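Local coordinates for protein acetylene hydratase Ahy (Pelobacter acetylenicus, PDB 2E7Z) that catalyses the hydration of acetylene to acetaldehyde, using a tungsten-bis(molybdopterin guanine dinucleotide) cofactor and a [4Fe-4S] cluster, at residues K56-Y61 with E483-A488. Residues are numbered along the deposited sequence; the frame is centred on the assembly and turned at random.
Sequences KDRVLY and EPAGEA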
loop_
_atom_site.group_PDB
_atom_site.type_symbol
_atom_site.label_atom_id
_atom_site.label_comp_id
_atom_site.label_asym_id
_atom_site.label_seq_id
_atom_site.Cartn_x
_atom_site.Cartn_y
_atom_site.Cartn_z
ATOM N N LYS A 56 15.841 -10.045 20.817
ATOM C CA LYS A 56 15.620 -9.920 22.264
ATOM C C LYS A 56 14.567 -8.882 22.624
ATOM O O LYS A 56 13.932 -8.999 23.665
ATOM C CB LYS A 56 16.925 -9.621 23.021
ATOM C CG LYS A 56 17.562 -8.292 22.667
ATOM C CD LYS A 56 18.877 -8.061 23.409
ATOM C CE LYS A 56 18.699 -8.058 24.926
ATOM N NZ LYS A 56 17.957 -6.861 25.428
ATOM N N ASP A 57 14.348 -7.895 21.744
ATOM C CA ASP A 57 13.339 -6.846 22.016
ATOM C C ASP A 57 11.955 -7.176 21.493
ATOM O O ASP A 57 11.039 -6.347 21.616
ATOM C CB ASP A 57 13.803 -5.487 21.489
ATOM C CG ASP A 57 15.104 -5.035 22.143
ATOM O OD1 ASP A 57 15.256 -5.299 23.353
ATOM O OD2 ASP A 57 15.952 -4.431 21.449
ATOM N N ARG A 58 11.787 -8.358 20.894
ATOM C CA ARG A 58 10.462 -8.734 20.404
ATOM C C ARG A 58 9.486 -8.813 21.579
ATOM O O ARG A 58 9.806 -9.324 22.663
ATOM C CB ARG A 58 10.543 -10.067 19.657
ATOM C CG ARG A 58 9.211 -10.485 19.059
ATOM C CD ARG A 58 9.342 -11.733 18.233
ATOM N NE ARG A 58 7.965 -12.153 17.841
ATOM C CZ ARG A 58 7.622 -13.377 17.414
ATOM N NH1 ARG A 58 8.540 -14.332 17.256
ATOM N NH2 ARG A 58 6.353 -13.674 17.134
ATOM N N VAL A 59 8.294 -8.259 21.384
ATOM C CA VAL A 59 7.239 -8.362 22.377
ATOM C C VAL A 59 6.582 -9.727 22.261
ATOM O O VAL A 59 5.952 -10.038 21.236
ATOM C CB VAL A 59 6.192 -7.222 22.187
ATOM C CG1 VAL A 59 5.022 -7.368 23.156
ATOM C CG2 VAL A 59 6.871 -5.852 22.368
ATOM N N LEU A 60 6.715 -10.557 23.296
ATOM C CA LEU A 60 6.192 -11.918 23.270
ATOM C C LEU A 60 5.027 -12.146 24.232
ATOM O O LEU A 60 4.428 -13.232 24.249
ATOM C CB LEU A 60 7.313 -12.939 23.519
ATOM C CG LEU A 60 8.342 -13.072 22.408
ATOM C CD1 LEU A 60 9.396 -14.120 22.876
ATOM C CD2 LEU A 60 7.757 -13.456 21.069
ATOM N N TYR A 61 4.694 -11.137 25.027
ATOM C CA TYR A 61 3.640 -11.240 26.034
ATOM C C TYR A 61 2.823 -9.961 26.036
ATOM O O TYR A 61 3.372 -8.875 25.792
ATOM C CB TYR A 61 4.221 -11.482 27.449
ATOM C CG TYR A 61 5.023 -12.757 27.533
ATOM C CD1 TYR A 61 6.362 -12.767 27.197
ATOM C CD2 TYR A 61 4.425 -13.964 27.917
ATOM C CE1 TYR A 61 7.110 -13.948 27.228
ATOM C CE2 TYR A 61 5.167 -15.151 27.974
ATOM C CZ TYR A 61 6.493 -15.122 27.620
ATOM O OH TYR A 61 7.230 -16.281 27.671
ATOM N N GLU A 483 6.385 -23.274 16.046
ATOM C CA GLU A 483 5.341 -22.712 16.883
ATOM C C GLU A 483 5.745 -21.283 17.246
ATOM O O GLU A 483 6.938 -20.983 17.355
ATOM C CB GLU A 483 5.188 -23.550 18.164
ATOM C CG GLU A 483 4.559 -24.938 17.939
ATOM C CD GLU A 483 3.092 -24.906 17.502
ATOM O OE1 GLU A 483 2.373 -23.920 17.796
ATOM O OE2 GLU A 483 2.648 -25.891 16.864
ATOM N N PRO A 484 4.761 -20.395 17.452
ATOM C CA PRO A 484 5.133 -19.035 17.845
ATOM C C PRO A 484 5.888 -18.981 19.170
ATOM O O PRO A 484 5.594 -19.727 20.109
ATOM C CB PRO A 484 3.796 -18.302 17.976
ATOM C CG PRO A 484 2.718 -19.305 17.756
ATOM C CD PRO A 484 3.307 -20.586 17.289
ATOM N N ALA A 485 6.835 -18.062 19.240
ATOM C CA ALA A 485 7.614 -17.866 20.472
ATOM C C ALA A 485 6.767 -17.244 21.577
ATOM O O ALA A 485 5.802 -16.518 21.321
ATOM C CB ALA A 485 8.838 -17.022 20.198
ATOM N N GLY A 486 7.118 -17.556 22.822
ATOM C CA GLY A 486 6.499 -16.936 23.988
ATOM C C GLY A 486 4.993 -17.090 23.943
ATOM O O GLY A 486 4.481 -18.182 23.646
ATOM N N GLU A 487 4.278 -15.983 24.175
ATOM C CA GLU A 487 2.825 -15.974 24.122
ATOM C C GLU A 487 2.338 -15.221 22.884
ATOM O O GLU A 487 1.235 -14.678 22.888
ATOM C CB GLU A 487 2.247 -15.354 25.402
ATOM C CG GLU A 487 2.128 -16.349 26.546
ATOM C CD GLU A 487 0.885 -17.199 26.407
ATOM O OE1 GLU A 487 -0.234 -16.675 26.640
ATOM O OE2 GLU A 487 1.034 -18.394 26.056
ATOM N N ALA A 488 3.136 -15.221 21.817
ATOM C CA ALA A 488 2.654 -14.576 20.563
ATOM C C ALA A 488 1.472 -15.359 20.010
ATOM O O ALA A 488 1.446 -16.586 20.044
ATOM C CB ALA A 488 3.791 -14.524 19.578
#
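A type II' beta turn, Ala485 to Ala488, packs against Leu60 and Tyr61 in the loop between helix 49-53 and strand 63-65 of this DMSO reductase family enzyme. The turn is closed by Ala488 N donating to Ala485 O at 3.0 Å. Its one hydrogen bond to residues 56-61 runs from Glu487 N to Leu60 O, 2.8 Å long but bent, with 137° at the hydrogen. Gly486 has positive phi (55°), which favours glycine, and a side chain there would run into Leu60 CB. Leu60 CD2 lies 3.8 Å from Ala485 CB and also sits over one face of the Arg58 guanidinium, toward its rim. Arg58 reaches the turn through an extended chain whose CG is anti to the backbone N (chi1 -177°); NH2 comes to 3.6 Å from Ala488 CB. The guanidinium is held from outside the two segments by a salt bridge from NH1 to Glu461 and a hydrogen bond from NH2 to Gly456 O; the Arg58 side chain lies about 5 Å from that of Gln441, which binds the tungsten cofactor. The Tyr61 ring crosses the Glu487 side chain at about a right angle, CE2 3.6 Å from Glu487 CG, and makes a cation-pi contact with Arg77. An alanine here, losing the ring, would probably leave the Glu487 methylenes without the surface they pack on and Arg77 without this cation-pi partner. Tyr61 OH lies 3.8 Å from Gly486 CA.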